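Local coordinates for ribosome-inactivating protein (Lychnis chalcedonica, PDB 2G5X), which belongs to the plant ribosome-inactivating protein family and has its mixed fold of a beta sheet packed with helices, at residues V48-T60 with S138-K150. Numbering follows the deposited sequence.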
loop_
_atom_site.group_PDB
_atom_site.type_symbol
_atom_site.label_atom_id
_atom_site.label_comp_id
_atom_site.label_asym_id
_atom_site.label_seq_id
_atom_site.Cartn_x
_atom_site.Cartn_y
_atom_site.Cartn_z
ATOM N N VAL A 48 1.155 -1.406 8.558
ATOM C CA VAL A 48 1.436 -2.663 7.878
ATOM C C VAL A 48 2.920 -3.000 7.989
ATOM O O VAL A 48 3.771 -2.177 7.670
ATOM C CB VAL A 48 1.062 -2.557 6.378
ATOM C CG1 VAL A 48 1.655 -3.719 5.596
ATOM C CG2 VAL A 48 -0.451 -2.530 6.232
ATOM N N ASN A 49 3.228 -4.211 8.438
ATOM C CA ASN A 49 4.620 -4.636 8.553
ATOM C C ASN A 49 5.045 -5.473 7.351
ATOM O O ASN A 49 4.356 -6.419 6.976
ATOM C CB ASN A 49 4.825 -5.489 9.810
ATOM C CG ASN A 49 5.086 -4.661 11.054
ATOM O OD1 ASN A 49 4.960 -3.441 11.047
ATOM N ND2 ASN A 49 5.449 -5.337 12.140
ATOM N N LEU A 50 6.168 -5.107 6.739
ATOM C CA LEU A 50 6.729 -5.874 5.629
ATOM C C LEU A 50 8.040 -6.409 6.214
ATOM O O LEU A 50 8.847 -5.641 6.742
ATOM C CB LEU A 50 7.013 -4.979 4.413
ATOM C CG LEU A 50 5.812 -4.396 3.652
ATOM C CD1 LEU A 50 6.309 -3.630 2.419
ATOM C CD2 LEU A 50 4.869 -5.518 3.223
ATOM N N VAL A 51 8.245 -7.720 6.142
ATOM C CA VAL A 51 9.448 -8.337 6.703
ATOM C C VAL A 51 10.213 -9.152 5.666
ATOM O O VAL A 51 9.608 -9.887 4.890
ATOM C CB VAL A 51 9.077 -9.289 7.873
ATOM C CG1 VAL A 51 10.342 -9.845 8.520
ATOM C CG2 VAL A 51 8.224 -8.556 8.898
ATOM N N LEU A 52 11.540 -9.020 5.648
ATOM C CA LEU A 52 12.353 -9.792 4.712
ATOM C C LEU A 52 12.670 -11.136 5.352
ATOM O O LEU A 52 13.099 -11.200 6.502
ATOM C CB LEU A 52 13.665 -9.076 4.390
ATOM C CG LEU A 52 13.581 -7.772 3.601
ATOM C CD1 LEU A 52 14.996 -7.270 3.331
ATOM C CD2 LEU A 52 12.832 -7.998 2.296
ATOM N N PRO A 53 12.468 -12.230 4.609
ATOM C CA PRO A 53 12.750 -13.557 5.158
ATOM C C PRO A 53 14.230 -13.818 5.441
ATOM O O PRO A 53 14.563 -14.595 6.336
ATOM C CB PRO A 53 12.187 -14.494 4.091
ATOM C CG PRO A 53 12.398 -13.715 2.821
ATOM C CD PRO A 53 11.978 -12.319 3.221
ATOM N N PHE A 54 15.108 -13.155 4.691
ATOM C CA PHE A 54 16.553 -13.350 4.831
ATOM C C PHE A 54 17.180 -12.922 6.153
ATOM O O PHE A 54 17.887 -13.700 6.797
ATOM C CB PHE A 54 17.305 -12.619 3.712
ATOM C CG PHE A 54 16.685 -12.766 2.358
ATOM C CD1 PHE A 54 15.933 -11.732 1.812
ATOM C CD2 PHE A 54 16.859 -13.933 1.622
ATOM C CE1 PHE A 54 15.362 -11.856 0.551
ATOM C CE2 PHE A 54 16.289 -14.069 0.357
ATOM C CZ PHE A 54 15.539 -13.025 -0.178
ATOM N N ASN A 55 16.929 -11.677 6.543
ATOM C CA ASN A 55 17.512 -11.111 7.754
ATOM C C ASN A 55 16.489 -10.638 8.781
ATOM O O ASN A 55 16.852 -10.115 9.834
ATOM C CB ASN A 55 18.405 -9.939 7.358
ATOM C CG ASN A 55 17.726 -9.015 6.369
ATOM O OD1 ASN A 55 16.537 -8.723 6.499
ATOM N ND2 ASN A 55 18.475 -8.548 5.377
ATOM N N ARG A 56 15.212 -10.816 8.462
ATOM C CA ARG A 56 14.126 -10.418 9.346
ATOM C C ARG A 56 14.000 -8.904 9.513
ATOM O O ARG A 56 13.282 -8.438 10.401
ATOM C CB ARG A 56 14.287 -11.077 10.722
ATOM C CG ARG A 56 14.499 -12.586 10.675
ATOM C CD ARG A 56 13.418 -13.299 9.863
ATOM N NE ARG A 56 12.075 -13.096 10.402
ATOM C CZ ARG A 56 10.981 -13.681 9.923
ATOM N NH1 ARG A 56 11.064 -14.510 8.891
ATOM N NH2 ARG A 56 9.798 -13.437 10.473
ATOM N N ASN A 57 14.693 -8.131 8.678
ATOM C CA ASN A 57 14.587 -6.675 8.768
ATOM C C ASN A 57 13.122 -6.313 8.521
ATOM O O ASN A 57 12.447 -6.947 7.705
ATOM C CB ASN A 57 15.476 -5.979 7.728
ATOM C CG ASN A 57 16.964 -6.129 8.026
ATOM O OD1 ASN A 57 17.361 -6.442 9.152
ATOM N ND2 ASN A 57 17.793 -5.889 7.017
ATOM N N THR A 58 12.643 -5.282 9.208
ATOM C CA THR A 58 11.248 -4.878 9.089
ATOM C C THR A 58 11.027 -3.398 8.799
ATOM O O THR A 58 11.684 -2.535 9.381
ATOM C CB THR A 58 10.480 -5.220 10.394
ATOM O OG1 THR A 58 10.569 -6.629 10.645
ATOM C CG2 THR A 58 9.016 -4.820 10.287
ATOM N N ILE A 59 10.107 -3.121 7.878
ATOM C CA ILE A 59 9.715 -1.756 7.540
ATOM C C ILE A 59 8.207 -1.694 7.772
ATOM O O ILE A 59 7.468 -2.561 7.302
ATOM C CB ILE A 59 10.018 -1.396 6.067
ATOM C CG1 ILE A 59 11.526 -1.213 5.877
ATOM C CG2 ILE A 59 9.281 -0.109 5.682
ATOM C CD1 ILE A 59 11.933 -0.835 4.458
ATOM N N THR A 60 7.756 -0.685 8.511
ATOM C CA THR A 60 6.331 -0.535 8.804
ATOM C C THR A 60 5.718 0.595 7.977
ATOM O O THR A 60 6.130 1.746 8.089
ATOM C CB THR A 60 6.104 -0.245 10.310
ATOM O OG1 THR A 60 6.694 -1.294 11.091
ATOM C CG2 THR A 60 4.611 -0.162 10.627
ATOM N N SER A 138 10.451 -10.663 -5.624
ATOM C CA SER A 138 11.863 -10.328 -5.770
ATOM C C SER A 138 12.071 -8.827 -5.944
ATOM O O SER A 138 12.996 -8.252 -5.372
ATOM C CB SER A 138 12.467 -11.078 -6.958
ATOM O OG SER A 138 12.328 -12.476 -6.780
ATOM N N SER A 139 11.200 -8.200 -6.729
ATOM C CA SER A 139 11.287 -6.763 -6.973
ATOM C C SER A 139 11.148 -5.992 -5.664
ATOM O O SER A 139 11.904 -5.053 -5.394
ATOM C CB SER A 139 10.190 -6.327 -7.948
ATOM O OG SER A 139 10.297 -7.018 -9.182
ATOM N N LEU A 140 10.175 -6.388 -4.849
ATOM C CA LEU A 140 9.953 -5.723 -3.573
ATOM C C LEU A 140 11.117 -5.955 -2.605
ATOM O O LEU A 140 11.516 -5.040 -1.881
ATOM C CB LEU A 140 8.633 -6.201 -2.952
ATOM C CG LEU A 140 8.257 -5.575 -1.608
ATOM C CD1 LEU A 140 8.305 -4.051 -1.700
ATOM C CD2 LEU A 140 6.865 -6.052 -1.203
ATOM N N GLN A 141 11.670 -7.165 -2.591
ATOM C CA GLN A 141 12.794 -7.449 -1.698
ATOM C C GLN A 141 13.992 -6.567 -2.049
ATOM O O GLN A 141 14.669 -6.042 -1.165
ATOM C CB GLN A 141 13.204 -8.925 -1.783
ATOM C CG GLN A 141 12.141 -9.906 -1.295
ATOM C CD GLN A 141 12.566 -11.354 -1.475
ATOM O OE1 GLN A 141 13.381 -11.664 -2.341
ATOM N NE2 GLN A 141 12.003 -12.247 -0.669
ATOM N N THR A 142 14.243 -6.402 -3.344
ATOM C CA THR A 142 15.361 -5.585 -3.806
ATOM C C THR A 142 15.165 -4.120 -3.427
ATOM O O THR A 142 16.096 -3.464 -2.945
ATOM C CB THR A 142 15.536 -5.693 -5.338
ATOM O OG1 THR A 142 15.899 -7.037 -5.683
ATOM C CG2 THR A 142 16.617 -4.742 -5.823
ATOM N N ALA A 143 13.952 -3.612 -3.635
ATOM C CA ALA A 143 13.653 -2.217 -3.316
ATOM C C ALA A 143 13.772 -1.978 -1.812
ATOM O O ALA A 143 14.258 -0.938 -1.368
ATOM C CB ALA A 143 12.250 -1.859 -3.805
ATOM N N PHE A 144 13.323 -2.957 -1.036
ATOM C CA PHE A 144 13.373 -2.901 0.423
ATOM C C PHE A 144 14.831 -2.752 0.882
ATOM O O PHE A 144 15.160 -1.881 1.692
ATOM C CB PHE A 144 12.753 -4.196 0.974
ATOM C CG PHE A 144 12.598 -4.238 2.478
ATOM C CD1 PHE A 144 11.344 -4.449 3.043
ATOM C CD2 PHE A 144 13.703 -4.149 3.321
ATOM C CE1 PHE A 144 11.193 -4.577 4.427
ATOM C CE2 PHE A 144 13.564 -4.274 4.703
ATOM C CZ PHE A 144 12.310 -4.491 5.258
ATOM N N THR A 145 15.701 -3.595 0.338
ATOM C CA THR A 145 17.121 -3.587 0.691
ATOM C C THR A 145 17.829 -2.262 0.401
ATOM O O THR A 145 18.753 -1.877 1.118
ATOM C CB THR A 145 17.858 -4.727 -0.042
ATOM O OG1 THR A 145 17.297 -5.979 0.360
ATOM C CG2 THR A 145 19.345 -4.717 0.295
ATOM N N ALA A 146 17.393 -1.564 -0.640
ATOM C CA ALA A 146 18.006 -0.289 -0.999
ATOM C C ALA A 146 17.542 0.847 -0.094
ATOM O O ALA A 146 18.075 1.954 -0.155
ATOM C CB ALA A 146 17.693 0.046 -2.456
ATOM N N VAL A 147 16.557 0.566 0.753
ATOM C CA VAL A 147 16.012 1.576 1.653
ATOM C C VAL A 147 16.298 1.366 3.140
ATOM O O VAL A 147 16.826 2.255 3.810
ATOM C CB VAL A 147 14.479 1.696 1.461
ATOM C CG1 VAL A 147 13.875 2.585 2.542
ATOM C CG2 VAL A 147 14.183 2.264 0.084
ATOM N N TYR A 148 15.951 0.195 3.660
ATOM C CA TYR A 148 16.137 -0.084 5.079
ATOM C C TYR A 148 17.498 0.268 5.689
ATOM O O TYR A 148 18.544 -0.230 5.266
ATOM C CB TYR A 148 15.805 -1.554 5.371
ATOM C CG TYR A 148 15.973 -1.932 6.827
ATOM C CD1 TYR A 148 17.210 -2.348 7.319
ATOM C CD2 TYR A 148 14.903 -1.844 7.718
ATOM C CE1 TYR A 148 17.380 -2.667 8.664
ATOM C CE2 TYR A 148 15.062 -2.158 9.068
ATOM C CZ TYR A 148 16.303 -2.567 9.532
ATOM O OH TYR A 148 16.475 -2.868 10.863
ATOM N N GLY A 149 17.462 1.145 6.692
ATOM C CA GLY A 149 18.661 1.555 7.404
ATOM C C GLY A 149 19.743 2.297 6.644
ATOM O O GLY A 149 20.872 2.409 7.130
ATOM N N LYS A 150 19.422 2.825 5.470
ATOM C CA LYS A 150 20.433 3.533 4.691
ATOM C C LYS A 150 20.116 5.006 4.469
ATOM O O LYS A 150 19.133 5.535 4.993
ATOM C CB LYS A 150 20.606 2.849 3.335
ATOM C CG LYS A 150 21.028 1.392 3.434
ATOM C CD LYS A 150 21.125 0.751 2.064
ATOM C CE LYS A 150 21.606 -0.686 2.176
ATOM N NZ LYS A 150 21.732 -1.328 0.842
HETATM O O HOH W 1 18.227 -6.778 2.821
HETATM O O HOH W 2 14.233 -4.525 11.474
#
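Phe-144 of helix 137-145 drives its ring between Leu-52 and Ile-59 of the beta hairpin 45-64. Leu-52 CG lies over one face, 3.6 Å from the centroid of the Phe-144 ring, and Ile-59 CD1 over the opposite face, 3.6 Å from the same centroid, so both faces carry CH-pi contacts. With Phe-144 CG anti to its backbone nitrogen (chi1 -174°), the ring reaches from the helix to the strands, where Leu-50 O lies in the ring plane, 3.5 Å from Phe-144 CE1. In the turn after the helix, Asn-57 CB sits over the centre of the Tyr-148 ring (3.8 Å to its centroid) and the Asn-57 amide, planes 12° apart, stacks over the CD1-CE1 side, while Ile-59 CG1 touches the ring's edge. At Phe-54 in the hairpin loop, Gln-141 OE1 from the helix comes 3.3 Å from Phe-54 CZ in the ring plane; Gln-141 NE2 donates to Val-6 O. One water bridges Asn-55 ND2 and Thr-145 OG1, another Thr-58 N and Tyr-148 OH. Asn-55 OD1 also accepts from Asn-57 N (2.9 Å), forming an Asx turn. Without a direct hydrogen bond between the segments, CH-pi, amide-ring and apolar packing holds helix and turn to the hairpin, two waters supplying polar links.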